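Aspartate aminotransferase, cytoplasmic (Schizosaccharomyces pombe 972h-, PDB 6JPK) catalyses the reversible, pyridoxal-phosphate-dependent transfer of the amino group from L-aspartate to 2-oxoglutarate, giving oxaloacetate and L-glutamate. Local coordinates at residues A274-K277 with N278-S282; T143-K147 with L148-V152. The protein carries 1 engineered substitution. One frame throughout, in Å; residues are numbered along the deposited sequence.

Contact 1: A274-K277 with N278-S282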
loop_
_atom_site.group_PDB
_atom_site.type_symbol
_atom_site.label_atom_id
_atom_site.label_comp_id
_atom_site.label_asym_id
_atom_site.label_seq_id
_atom_site.Cartn_x
_atom_site.Cartn_y
_atom_site.Cartn_z
ATOM N N ALA A 274 -21.287 -1.650 -18.650
ATOM C CA ALA A 274 -20.853 -2.629 -17.659
ATOM C C ALA A 274 -19.795 -3.563 -18.229
ATOM O O ALA A 274 -18.875 -3.978 -17.516
ATOM C CB ALA A 274 -22.060 -3.436 -17.159
ATOM N N SER A 275 -19.929 -3.919 -19.507
ATOM C CA SER A 275 -18.967 -4.806 -20.154
ATOM C C SER A 275 -17.544 -4.258 -20.052
ATOM O O SER A 275 -16.621 -4.964 -19.628
ATOM C CB SER A 275 -19.362 -5.008 -21.616
ATOM O OG SER A 275 -18.425 -5.855 -22.248
ATOM N N THR A 276 -17.346 -2.996 -20.428
ATOM C CA THR A 276 -16.002 -2.419 -20.349
ATOM C C THR A 276 -15.573 -2.193 -18.897
ATOM O O THR A 276 -14.389 -2.357 -18.564
ATOM C CB THR A 276 -15.963 -1.113 -21.142
ATOM O OG1 THR A 276 -16.349 -1.381 -22.494
ATOM C CG2 THR A 276 -14.561 -0.459 -21.106
ATOM N N LYS A 277 -16.520 -1.840 -18.024
ATOM C CA LYS A 277 -16.235 -1.768 -16.594
ATOM C C LYS A 277 -15.552 -3.040 -16.110
ATOM O O LYS A 277 -14.545 -2.991 -15.399
ATOM C CB LYS A 277 -17.536 -1.521 -15.821
ATOM C CG LYS A 277 -17.346 -1.181 -14.345
ATOM C CD LYS A 277 -17.187 -2.400 -13.454
ATOM C CE LYS A 277 -18.447 -3.213 -13.379
ATOM N NZ LYS A 277 -18.467 -4.023 -12.123
ATOM N N ASN A 278 -16.086 -4.197 -16.493
ATOM C CA ASN A 278 -15.522 -5.447 -15.997
ATOM C C ASN A 278 -14.196 -5.791 -16.665
ATOM O O ASN A 278 -13.309 -6.343 -16.007
ATOM C CB ASN A 278 -16.545 -6.563 -16.158
ATOM C CG ASN A 278 -17.667 -6.431 -15.147
ATOM O OD1 ASN A 278 -17.412 -6.178 -13.966
ATOM N ND2 ASN A 278 -18.905 -6.538 -15.604
ATOM N N LYS A 279 -14.019 -5.465 -17.946
ATOM C CA LYS A 279 -12.713 -5.673 -18.575
ATOM C C LYS A 279 -11.629 -4.884 -17.846
ATOM O O LYS A 279 -10.577 -5.432 -17.478
ATOM C CB LYS A 279 -12.776 -5.277 -20.052
ATOM C CG LYS A 279 -13.655 -6.195 -20.891
ATOM C CD LYS A 279 -13.940 -5.602 -22.266
ATOM C CE LYS A 279 -14.649 -6.609 -23.169
ATOM N NZ LYS A 279 -15.219 -5.968 -24.401
ATOM N N VAL A 280 -11.889 -3.597 -17.604
ATOM C CA VAL A 280 -10.922 -2.728 -16.944
ATOM C C VAL A 280 -10.683 -3.193 -15.511
ATOM O O VAL A 280 -9.537 -3.276 -15.047
ATOM C CB VAL A 280 -11.413 -1.266 -17.001
ATOM C CG1 VAL A 280 -10.613 -0.361 -16.059
ATOM C CG2 VAL A 280 -11.374 -0.750 -18.426
ATOM N N LEU A 281 -11.765 -3.496 -14.782
ATOM C CA LEU A 281 -11.620 -3.951 -13.401
ATOM C C LEU A 281 -10.709 -5.173 -13.312
ATOM O O LEU A 281 -9.829 -5.233 -12.450
ATOM C CB LEU A 281 -12.990 -4.257 -12.793
ATOM C CG LEU A 281 -12.980 -4.718 -11.335
ATOM C CD1 LEU A 281 -12.413 -3.645 -10.414
ATOM C CD2 LEU A 281 -14.391 -5.104 -10.914
ATOM N N SER A 282 -10.879 -6.143 -14.220
ATOM C CA SER A 282 -10.056 -7.350 -14.170
ATOM C C SER A 282 -8.574 -7.024 -14.340
ATOM O O SER A 282 -7.712 -7.653 -13.707
ATOM C CB SER A 282 -10.519 -8.354 -15.235
ATOM O OG SER A 282 -10.205 -7.919 -16.555
HETATM O O HOH W 1 -16.847 -3.856 -23.660
#
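K277 and N278 carry the main side-chain contact within the first turns of the alpha-helix 274-289, which follows strand 264-270 of the large mixed sheet. The lysine leaves with CG anti to its backbone N (chi1 -170°) and then bends at chi2 and chi3; this doubling back brings K277 NZ over the OD1 end of the N278 side-chain amide, where it donates to N278 OD1 at 3.0 Å. The ammonium approaches from over the face of that amide, 37° off its plane, and so misses the in-plane lone-pair directions. Its stronger partner is D98, through a salt bridge. A leucine in place of K277 would probably leave D98 without its positive mate and N278 OD1 without this donor. The backbone bonds from residue i+4 back to i continue unbroken from N278 to L281, the straightest running from V280 N to T276 O, 3.0 Å with 174° at the hydrogen. On that same flank T276 CG2 meets V280 CG2 at 4.2 Å, both side chains packing on Y269. K279 instead extends beyond CG past the carbonyl oxygen of S275, its CG 3.5 Å from S275 O, and its NZ also donates to the backbone oxygen of A7 of the second subunit. Water 1 gathers the polar ends here, accepting from K279 NZ at 2.8 Å while hydrogen-bonded to S275 OG and T276 OG1.

Contact 2: T143-K147 with L148-V152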
loop_
_atom_site.group_PDB
_atom_site.type_symbol
_atom_site.label_atom_id
_atom_site.label_comp_id
_atom_site.label_asym_id
_atom_site.label_seq_id
_atom_site.Cartn_x
_atom_site.Cartn_y
_atom_site.Cartn_z
ATOM N N THR A 143 6.583 12.864 -10.943
ATOM C CA THR A 143 7.492 11.727 -10.812
ATOM C C THR A 143 6.748 10.401 -10.869
ATOM O O THR A 143 7.272 9.429 -11.414
ATOM C CB THR A 143 8.306 11.824 -9.509
ATOM O OG1 THR A 143 7.427 11.951 -8.387
ATOM C CG2 THR A 143 9.224 13.029 -9.545
ATOM N N LEU A 144 5.528 10.337 -10.341
ATOM C CA LEU A 144 4.796 9.074 -10.392
ATOM C C LEU A 144 4.561 8.636 -11.834
ATOM O O LEU A 144 4.743 7.457 -12.174
ATOM C CB LEU A 144 3.476 9.207 -9.625
ATOM C CG LEU A 144 2.552 7.989 -9.558
ATOM C CD1 LEU A 144 1.832 7.924 -8.203
ATOM C CD2 LEU A 144 1.536 7.994 -10.706
ATOM N N TRP A 145 4.182 9.585 -12.706
ATOM C CA TRP A 145 3.898 9.250 -14.098
ATOM C C TRP A 145 5.177 8.996 -14.875
ATOM O O TRP A 145 5.236 8.057 -15.678
ATOM C CB TRP A 145 3.078 10.366 -14.760
ATOM C CG TRP A 145 1.623 10.307 -14.393
ATOM C CD1 TRP A 145 1.038 10.800 -13.265
ATOM C CD2 TRP A 145 0.569 9.720 -15.165
ATOM N NE1 TRP A 145 -0.317 10.552 -13.282
ATOM C CE2 TRP A 145 -0.627 9.884 -14.435
ATOM C CE3 TRP A 145 0.524 9.061 -16.398
ATOM C CZ2 TRP A 145 -1.852 9.424 -14.897
ATOM C CZ3 TRP A 145 -0.701 8.603 -16.860
ATOM C CH2 TRP A 145 -1.872 8.790 -16.111
ATOM N N GLU A 146 6.206 9.826 -14.664
ATOM C CA GLU A 146 7.492 9.608 -15.329
ATOM C C GLU A 146 8.102 8.261 -14.945
ATOM O O GLU A 146 8.681 7.572 -15.799
ATOM C CB GLU A 146 8.472 10.744 -15.000
ATOM C CG GLU A 146 8.188 12.076 -15.720
ATOM C CD GLU A 146 9.101 13.231 -15.275
ATOM O OE1 GLU A 146 9.806 13.091 -14.246
ATOM O OE2 GLU A 146 9.108 14.289 -15.962
ATOM N N LYS A 147 7.998 7.870 -13.666
ATOM C CA LYS A 147 8.530 6.569 -13.252
ATOM C C LYS A 147 7.836 5.420 -13.969
ATOM O O LYS A 147 8.436 4.360 -14.157
ATOM C CB LYS A 147 8.391 6.357 -11.739
ATOM C CG LYS A 147 9.205 7.294 -10.841
ATOM C CD LYS A 147 10.679 7.300 -11.149
ATOM C CE LYS A 147 11.429 8.059 -10.052
ATOM N NZ LYS A 147 12.895 7.967 -10.256
ATOM N N LEU A 148 6.574 5.593 -14.357
ATOM C CA LEU A 148 5.868 4.566 -15.112
ATOM C C LEU A 148 6.095 4.688 -16.602
ATOM O O LEU A 148 5.486 3.939 -17.367
ATOM C CB LEU A 148 4.368 4.610 -14.806
ATOM C CG LEU A 148 4.051 4.140 -13.387
ATOM C CD1 LEU A 148 2.634 4.501 -12.968
ATOM C CD2 LEU A 148 4.287 2.629 -13.275
ATOM N N GLY A 149 6.966 5.598 -17.032
ATOM C CA GLY A 149 7.338 5.685 -18.426
ATOM C C GLY A 149 6.502 6.620 -19.271
ATOM O O GLY A 149 6.656 6.619 -20.494
ATOM N N VAL A 150 5.624 7.420 -18.666
ATOM C CA VAL A 150 4.820 8.374 -19.422
ATOM C C VAL A 150 5.524 9.725 -19.427
ATOM O O VAL A 150 6.061 10.171 -18.404
ATOM C CB VAL A 150 3.400 8.479 -18.832
ATOM C CG1 VAL A 150 2.507 9.378 -19.710
ATOM C CG2 VAL A 150 2.782 7.100 -18.715
ATOM N N THR A 151 5.521 10.380 -20.581
ATOM C CA THR A 151 6.063 11.728 -20.699
ATOM C C THR A 151 5.068 12.732 -20.123
ATOM O O THR A 151 3.871 12.676 -20.422
ATOM C CB THR A 151 6.374 12.050 -22.163
ATOM O OG1 THR A 151 7.359 11.129 -22.651
ATOM C CG2 THR A 151 6.901 13.493 -22.330
ATOM N N VAL A 152 5.577 13.650 -19.303
ATOM C CA VAL A 152 4.778 14.610 -18.548
ATOM C C VAL A 152 4.964 15.995 -19.162
ATOM O O VAL A 152 6.094 16.456 -19.352
ATOM C CB VAL A 152 5.171 14.598 -17.057
ATOM C CG1 VAL A 152 4.452 15.711 -16.276
ATOM C CG2 VAL A 152 4.878 13.207 -16.437
HETATM O O HOH W 2 8.564 13.530 -18.724
HETATM O O HOH W 3 9.270 8.965 -18.789
#
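L148 folds back over the last turn of helix 140-147, its CG 3.6 Å from L144 O and its CD1 4.3 Å from L144 CD2, while its N makes only weak bonds to the carbonyls of L144 and W145. G149 follows with positive phi (91°), a backbone shape in which any side chain would collide with L148 O; its N donates to E146 O at 2.9 Å, well above that carbonyl plane. V150 N returns to W145 O at 3.1 Å. The V150 side chain runs alongside the indole in the same direction, V150 CB lying in the ring plane at its edge, 3.8 Å from W145 CE3, and V131 touches both residues. V150 O also receives a CA-H...O contact from E146 CA. At V152, CG2 lies 3.6 Å from E146 CG and also meets W145 CB, the valine crossing the glutamate at about a right angle. Water 2 donates to E146 OE2 and accepts from V152 N, linking the strand's first amide to a carboxylate whose stronger partner is R142, by a salt bridge. The bonds from V150 N to W145 O and from G149 N to E146 O, with glycine as C-prime residue, define a Schellman motif closing the helix.

From the N terminus, contact 2 comes first: it closes the short connection from helix 140-147 to strand 152-159, against helix 107-127 and strand 131-135. Contact 1 follows about 120 residues later, inside helix 274-289, and closes no loop; there the helix packs on strand 100-106 through K277 and L281 on A101, and on strand 264-270 through T276 and V280 on Y269. The two stand in series and neither nest nor cross. The centres of contact 1 and contact 2 are about 25 Å apart; the nearest atoms of contact 1 and contact 2 are about 13 Å apart. Both reach the second subunit: 274-282 meets its A7, E11 and A12, whereas 143-147 meets its I286 and N290.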